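Nuclear import protein MOG1 (Saccharomyces cerevisiae, PDB 1JHS) binds the Ran GTPase Gsp1 and takes part in nuclear protein import and poly(A)+ mRNA export. Local coordinates at residues Asp119-Ile131 against Val141-Ala153. The protein carries 1 engineered substitution. Sequence-based numbering, arbitrary orientation.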
ATOM      1  N   ASP A 119      -9.152 -19.942   3.200  1.00 21.25           N
ATOM      2  CA  ASP A 119      -8.492 -20.480   2.015  1.00 22.15           C
ATOM      3  C   ASP A 119      -9.506 -20.767   0.889  1.00 21.74           C
ATOM      4  O   ASP A 119      -9.252 -21.558  -0.016  1.00 21.77           O
ATOM      5  CB  ASP A 119      -7.698 -21.726   2.408  1.00 23.70           C
ATOM      6  CG  ASP A 119      -6.641 -21.431   3.499  1.00 25.31           C
ATOM      7  OD1 ASP A 119      -5.672 -20.683   3.211  1.00 26.02           O
ATOM      8  OD2 ASP A 119      -6.783 -21.938   4.652  1.00 26.16           O
ATOM      9  N   LEU A 120     -10.650 -20.084   0.935  1.00 21.44           N
ATOM     10  CA  LEU A 120     -11.708 -20.261  -0.063  1.00 20.87           C
ATOM     11  C   LEU A 120     -11.262 -19.779  -1.455  1.00 20.06           C
ATOM     12  O   LEU A 120     -11.706 -20.308  -2.476  1.00 19.93           O
ATOM     13  CB  LEU A 120     -12.948 -19.489   0.364  1.00 21.92           C
ATOM     14  CG  LEU A 120     -14.352 -19.997   0.007  1.00 22.87           C
ATOM     15  CD1 LEU A 120     -14.672 -21.323   0.702  1.00 23.23           C
ATOM     16  CD2 LEU A 120     -15.331 -18.918   0.464  1.00 23.65           C
ATOM     17  N   ALA A 121     -10.400 -18.768  -1.496  1.00 18.73           N
ATOM     18  CA  ALA A 121      -9.902 -18.265  -2.776  1.00 17.52           C
ATOM     19  C   ALA A 121      -8.484 -17.719  -2.646  1.00 16.55           C
ATOM     20  O   ALA A 121      -7.840 -17.829  -1.609  1.00 16.45           O
ATOM     21  CB  ALA A 121     -10.850 -17.168  -3.323  1.00 17.57           C
ATOM     22  N   GLN A 122      -8.005 -17.121  -3.724  1.00 15.73           N
ATOM     23  CA  GLN A 122      -6.664 -16.554  -3.767  1.00 14.89           C
ATOM     24  C   GLN A 122      -6.365 -15.612  -2.586  1.00 14.73           C
ATOM     25  O   GLN A 122      -7.222 -14.823  -2.185  1.00 14.66           O
ATOM     26  CB  GLN A 122      -6.513 -15.800  -5.091  1.00 14.60           C
ATOM     27  CG  GLN A 122      -5.310 -14.903  -5.197  1.00 14.12           C
ATOM     28  CD  GLN A 122      -5.282 -14.205  -6.534  1.00 13.73           C
ATOM     29  OE1 GLN A 122      -6.322 -13.694  -7.005  1.00 13.34           O
ATOM     30  NE2 GLN A 122      -4.107 -14.167  -7.159  1.00 13.32           N
ATOM     31  N   THR A 123      -5.141 -15.703  -2.055  1.00 14.56           N
ATOM     32  CA  THR A 123      -4.682 -14.854  -0.944  1.00 14.54           C
ATOM     33  C   THR A 123      -4.164 -13.537  -1.517  1.00 13.49           C
ATOM     34  O   THR A 123      -3.583 -13.526  -2.588  1.00 12.80           O
ATOM     35  CB  THR A 123      -3.480 -15.487  -0.206  1.00 14.88           C
ATOM     36  OG1 THR A 123      -3.861 -16.757   0.320  1.00 16.62           O
ATOM     37  CG2 THR A 123      -3.017 -14.593   0.949  1.00 15.70           C
ATOM     38  N   VAL A 124      -4.372 -12.443  -0.795  1.00 12.90           N
ATOM     39  CA  VAL A 124      -3.865 -11.141  -1.223  1.00 12.41           C
ATOM     40  C   VAL A 124      -3.098 -10.527  -0.036  1.00 11.92           C
ATOM     41  O   VAL A 124      -3.633 -10.456   1.074  1.00 12.36           O
ATOM     42  CB  VAL A 124      -5.021 -10.180  -1.627  1.00 12.30           C
ATOM     43  CG1 VAL A 124      -4.455  -8.779  -1.985  1.00 12.83           C
ATOM     44  CG2 VAL A 124      -5.774 -10.746  -2.855  1.00 12.59           C
ATOM     45  N   VAL A 125      -1.849 -10.136  -0.253  1.00 10.64           N
ATOM     46  CA  VAL A 125      -1.073  -9.487   0.803  1.00 10.34           C
ATOM     47  C   VAL A 125      -1.225  -8.010   0.486  1.00  9.69           C
ATOM     48  O   VAL A 125      -1.352  -7.652  -0.690  1.00  9.49           O
ATOM     49  CB  VAL A 125       0.420  -9.907   0.759  1.00 10.81           C
ATOM     50  CG1 VAL A 125       1.295  -8.919   1.603  1.00 11.11           C
ATOM     51  CG2 VAL A 125       0.548 -11.311   1.361  1.00 10.94           C
ATOM     52  N   ILE A 126      -1.245  -7.155   1.506  1.00  9.34           N
ATOM     53  CA  ILE A 126      -1.395  -5.733   1.236  1.00  9.39           C
ATOM     54  C   ILE A 126      -0.311  -4.977   1.965  1.00  8.72           C
ATOM     55  O   ILE A 126      -0.143  -5.141   3.176  1.00  9.03           O
ATOM     56  CB  ILE A 126      -2.786  -5.192   1.721  1.00 10.19           C
ATOM     57  CG1 ILE A 126      -3.940  -6.015   1.108  1.00 10.89           C
ATOM     58  CG2 ILE A 126      -2.941  -3.715   1.298  1.00  9.43           C
ATOM     59  CD1 ILE A 126      -5.282  -5.811   1.826  1.00 11.81           C
ATOM     60  N   GLY A 127       0.467  -4.189   1.233  1.00  8.17           N
ATOM     61  CA  GLY A 127       1.486  -3.407   1.909  1.00  7.66           C
ATOM     62  C   GLY A 127       0.734  -2.167   2.362  1.00  7.31           C
ATOM     63  O   GLY A 127      -0.002  -1.586   1.579  1.00  7.16           O
ATOM     64  N   VAL A 128       0.881  -1.754   3.614  1.00  6.85           N
ATOM     65  CA  VAL A 128       0.162  -0.553   4.047  1.00  6.75           C
ATOM     66  C   VAL A 128       1.114   0.408   4.750  1.00  6.56           C
ATOM     67  O   VAL A 128       1.852  -0.001   5.647  1.00  5.78           O
ATOM     68  CB  VAL A 128      -0.970  -0.890   5.041  1.00  6.53           C
ATOM     69  CG1 VAL A 128      -1.705   0.400   5.467  1.00  6.71           C
ATOM     70  CG2 VAL A 128      -1.955  -1.869   4.398  1.00  6.86           C
ATOM     71  N   ALA A 129       1.097   1.674   4.337  1.00  6.58           N
ATOM     72  CA  ALA A 129       1.930   2.672   4.991  1.00  7.14           C
ATOM     73  C   ALA A 129       1.060   3.819   5.474  1.00  7.56           C
ATOM     74  O   ALA A 129       0.064   4.161   4.842  1.00  7.73           O
ATOM     75  CB  ALA A 129       2.986   3.200   4.042  1.00  7.20           C
ATOM     76  N   LEU A 130       1.431   4.389   6.620  1.00  8.16           N
ATOM     77  CA  LEU A 130       0.715   5.531   7.171  1.00  8.29           C
ATOM     78  C   LEU A 130       1.727   6.656   7.280  1.00  8.34           C
ATOM     79  O   LEU A 130       2.833   6.437   7.767  1.00  8.10           O
ATOM     80  CB  LEU A 130       0.185   5.207   8.568  1.00  8.31           C
ATOM     81  CG  LEU A 130      -0.321   6.414   9.373  1.00  8.29           C
ATOM     82  CD1 LEU A 130      -1.508   7.135   8.645  1.00  8.28           C
ATOM     83  CD2 LEU A 130      -0.763   5.907  10.758  1.00  8.01           C
ATOM     84  N   ILE A 131       1.359   7.841   6.794  1.00  8.63           N
ATOM     85  CA  ILE A 131       2.201   9.030   6.887  1.00  8.58           C
ATOM     86  C   ILE A 131       1.262  10.054   7.527  1.00  8.82           C
ATOM     87  O   ILE A 131       0.299  10.489   6.898  1.00  8.62           O
ATOM     88  CB  ILE A 131       2.640   9.541   5.495  1.00  8.68           C
ATOM     89  CG1 ILE A 131       3.538   8.493   4.827  1.00  8.39           C
ATOM     90  CG2 ILE A 131       3.418  10.845   5.656  1.00  9.52           C
ATOM     91  CD1 ILE A 131       3.847   8.739   3.331  1.00  7.64           C
ATOM     92  N   VAL A 141      -2.702   7.312   3.681  1.00  8.14           N
ATOM     93  CA  VAL A 141      -2.599   5.848   3.711  1.00  7.98           C
ATOM     94  C   VAL A 141      -2.233   5.349   2.305  1.00  8.38           C
ATOM     95  O   VAL A 141      -2.925   5.627   1.336  1.00  8.07           O
ATOM     96  CB  VAL A 141      -3.913   5.176   4.206  1.00  8.23           C
ATOM     97  CG1 VAL A 141      -3.777   3.639   4.199  1.00  8.05           C
ATOM     98  CG2 VAL A 141      -4.227   5.644   5.643  1.00  8.08           C
ATOM     99  N   ILE A 142      -1.111   4.643   2.210  1.00  8.70           N
ATOM    100  CA  ILE A 142      -0.664   4.104   0.925  1.00  8.69           C
ATOM    101  C   ILE A 142      -0.871   2.597   0.994  1.00  8.90           C
ATOM    102  O   ILE A 142      -0.372   1.957   1.937  1.00  9.08           O
ATOM    103  CB  ILE A 142       0.838   4.387   0.661  1.00  9.24           C
ATOM    104  CG1 ILE A 142       1.102   5.904   0.646  1.00  9.43           C
ATOM    105  CG2 ILE A 142       1.237   3.825  -0.714  1.00  9.19           C
ATOM    106  CD1 ILE A 142       2.547   6.323   0.226  1.00 10.34           C
ATOM    107  N   SER A 143      -1.630   2.032   0.045  1.00  8.70           N
ATOM    108  CA  SER A 143      -1.850   0.580   0.038  1.00  8.55           C
ATOM    109  C   SER A 143      -1.373  -0.009  -1.283  1.00  8.29           C
ATOM    110  O   SER A 143      -1.539   0.601  -2.342  1.00  8.42           O
ATOM    111  CB  SER A 143      -3.335   0.206   0.276  1.00  8.40           C
ATOM    112  OG  SER A 143      -4.263   0.936  -0.525  1.00 10.01           O
ATOM    113  N   ILE A 144      -0.735  -1.172  -1.208  1.00  8.38           N
ATOM    114  CA  ILE A 144      -0.259  -1.837  -2.407  1.00  7.96           C
ATOM    115  C   ILE A 144      -0.796  -3.255  -2.316  1.00  8.56           C
ATOM    116  O   ILE A 144      -0.441  -3.999  -1.408  1.00  8.07           O
ATOM    117  CB  ILE A 144       1.291  -1.862  -2.496  1.00  7.38           C
ATOM    118  CG1 ILE A 144       1.853  -0.427  -2.429  1.00  6.81           C
ATOM    119  CG2 ILE A 144       1.710  -2.553  -3.840  1.00  6.64           C
ATOM    120  CD1 ILE A 144       3.421  -0.313  -2.516  1.00  6.38           C
ATOM    121  N   ASN A 145      -1.651  -3.618  -3.273  1.00  9.24           N
ATOM    122  CA  ASN A 145      -2.262  -4.937  -3.304  1.00 10.07           C
ATOM    123  C   ASN A 145      -1.412  -5.927  -4.095  1.00  9.78           C
ATOM    124  O   ASN A 145      -0.965  -5.612  -5.194  1.00  9.08           O
ATOM    125  CB  ASN A 145      -3.648  -4.843  -3.929  1.00 11.97           C
ATOM    126  CG  ASN A 145      -4.486  -3.819  -3.257  1.00 13.86           C
ATOM    127  OD1 ASN A 145      -4.829  -3.962  -2.068  1.00 16.13           O
ATOM    128  ND2 ASN A 145      -4.823  -2.750  -3.984  1.00 15.40           N
ATOM    129  N   VAL A 146      -1.202  -7.114  -3.517  1.00  9.36           N
ATOM    130  CA  VAL A 146      -0.414  -8.157  -4.141  1.00  9.41           C
ATOM    131  C   VAL A 146      -1.205  -9.475  -4.185  1.00  9.52           C
ATOM    132  O   VAL A 146      -1.200 -10.250  -3.222  1.00  9.04           O
ATOM    133  CB  VAL A 146       0.905  -8.395  -3.346  1.00  9.43           C
ATOM    134  CG1 VAL A 146       1.884  -9.230  -4.186  1.00  9.42           C
ATOM    135  CG2 VAL A 146       1.509  -7.038  -2.908  1.00  9.34           C
ATOM    136  N   PRO A 147      -1.907  -9.740  -5.304  1.00  9.57           N
ATOM    137  CA  PRO A 147      -2.684 -10.985  -5.420  1.00  9.84           C
ATOM    138  C   PRO A 147      -1.641 -12.088  -5.595  1.00 10.16           C
ATOM    139  O   PRO A 147      -0.940 -12.117  -6.612  1.00 10.64           O
ATOM    140  CB  PRO A 147      -3.533 -10.771  -6.690  1.00  9.69           C
ATOM    141  CG  PRO A 147      -3.565  -9.199  -6.843  1.00  9.65           C
ATOM    142  CD  PRO A 147      -2.156  -8.830  -6.440  1.00  9.87           C
ATOM    143  N   LEU A 148      -1.554 -12.998  -4.617  1.00 10.40           N
ATOM    144  CA  LEU A 148      -0.533 -14.049  -4.659  1.00 11.18           C
ATOM    145  C   LEU A 148      -0.830 -15.222  -5.582  1.00 11.96           C
ATOM    146  O   LEU A 148      -1.984 -15.573  -5.805  1.00 11.68           O
ATOM    147  CB  LEU A 148      -0.282 -14.629  -3.262  1.00 11.00           C
ATOM    148  CG  LEU A 148       0.075 -13.683  -2.112  1.00 10.80           C
ATOM    149  CD1 LEU A 148       0.448 -14.485  -0.868  1.00 11.00           C
ATOM    150  CD2 LEU A 148       1.245 -12.794  -2.550  1.00 10.93           C
ATOM    151  N   THR A 149       0.239 -15.842  -6.077  1.00 12.75           N
ATOM    152  CA  THR A 149       0.101 -17.000  -6.942  1.00 14.13           C
ATOM    153  C   THR A 149      -0.149 -18.156  -5.972  1.00 15.08           C
ATOM    154  O   THR A 149      -0.019 -17.994  -4.756  1.00 14.61           O
ATOM    155  CB  THR A 149       1.414 -17.298  -7.708  1.00 13.88           C
ATOM    156  OG1 THR A 149       2.449 -17.596  -6.762  1.00 13.30           O
ATOM    157  CG2 THR A 149       1.854 -16.110  -8.551  1.00 13.35           C
ATOM    158  N   LYS A 150      -0.527 -19.315  -6.501  1.00 16.89           N
ATOM    159  CA  LYS A 150      -0.746 -20.487  -5.651  1.00 18.57           C
ATOM    160  C   LYS A 150       0.548 -20.800  -4.889  1.00 19.24           C
ATOM    161  O   LYS A 150       0.533 -21.128  -3.698  1.00 19.32           O
ATOM    162  CB  LYS A 150      -1.131 -21.682  -6.519  1.00 19.61           C
ATOM    163  CG  LYS A 150      -1.246 -23.032  -5.764  1.00 21.51           C
ATOM    164  CD  LYS A 150      -1.523 -24.170  -6.782  1.00 22.91           C
ATOM    165  CE  LYS A 150      -1.991 -25.477  -6.126  1.00 23.63           C
ATOM    166  NZ  LYS A 150      -2.296 -26.488  -7.220  1.00 24.94           N
ATOM    167  N   GLU A 151       1.669 -20.692  -5.587  1.00 20.16           N
ATOM    168  CA  GLU A 151       2.971 -20.978  -4.992  1.00 21.32           C
ATOM    169  C   GLU A 151       3.301 -20.017  -3.843  1.00 21.06           C
ATOM    170  O   GLU A 151       3.754 -20.442  -2.771  1.00 20.67           O
ATOM    171  CB  GLU A 151       4.054 -20.885  -6.064  1.00 23.01           C
ATOM    172  CG  GLU A 151       5.453 -21.130  -5.549  1.00 25.94           C
ATOM    173  CD  GLU A 151       5.958 -22.520  -5.898  1.00 27.77           C
ATOM    174  OE1 GLU A 151       5.150 -23.486  -5.824  1.00 29.59           O
ATOM    175  OE2 GLU A 151       7.162 -22.651  -6.244  1.00 29.52           O
ATOM    176  N   GLU A 152       3.088 -18.721  -4.072  1.00 20.46           N
ATOM    177  CA  GLU A 152       3.360 -17.716  -3.041  1.00 20.26           C
ATOM    178  C   GLU A 152       2.428 -17.873  -1.837  1.00 20.87           C
ATOM    179  O   GLU A 152       2.833 -17.626  -0.700  1.00 20.74           O
ATOM    180  CB  GLU A 152       3.217 -16.299  -3.628  1.00 19.02           C
ATOM    181  CG  GLU A 152       4.257 -15.947  -4.703  1.00 17.28           C
ATOM    182  CD  GLU A 152       3.901 -14.651  -5.462  1.00 16.58           C
ATOM    183  OE1 GLU A 152       2.687 -14.346  -5.573  1.00 15.50           O
ATOM    184  OE2 GLU A 152       4.826 -13.961  -5.961  1.00 15.43           O
ATOM    185  N   ALA A 153       1.180 -18.267  -2.077  1.00 21.86           N
ATOM    186  CA  ALA A 153       0.236 -18.436  -0.979  1.00 23.21           C
ATOM    187  C   ALA A 153       0.675 -19.601  -0.099  1.00 24.38           C
ATOM    188  O   ALA A 153       0.543 -19.548   1.128  1.00 24.24           O
ATOM    189  CB  ALA A 153      -1.176 -18.665  -1.517  1.00 23.10           C
TER
HETATM  190  O   HOH W   1      -3.237 -17.309  -3.753  1.00 23.98           O
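Leu148 is the bump at the open end of this antiparallel beta hairpin: its CD1 fits between Thr123 CG2 and Val125 CG2, 3.9 Å from each. Its CG stands beside the backbone N, opposite the carbonyl carbon (chi1 -54°), which lays CB and CG in apolar contact against Thr123 O. Next to it, Ala153 CB of the following helix, begun by the Thr149-Glu152 capping box, rests 3.8 Å from Thr123 OG1. Gln122, its chain extended as far as CD, crosses Pro147 at a slant; its NE2 lies 3.5 Å from Pro147 CB and gives Leu148 O a nearly straight bond (2.9 Å, 171°), in the amide's own plane but from above the carbonyl plane. A water bridges Thr123 N to the same oxygen. Ile126 runs alongside Asn145, whose ND2 is held by Ser56. Val128 CG1 meets Val141 CG1 at 4.0 Å on the face covered by helix 70-83. On the opposite face, Ala129 packs on Ile142 (CB to CB 4.2 Å) and, like Val146, touches helix 163-178. Paired backbone bonds of Val125 with Val146, Gly127 with Ile144 and Ala129 with Ile142 satisfy the inward-facing amides and carbonyls; Leu148 N to Thr123 O, Gln122 and the water carry the pairing past the strand ends.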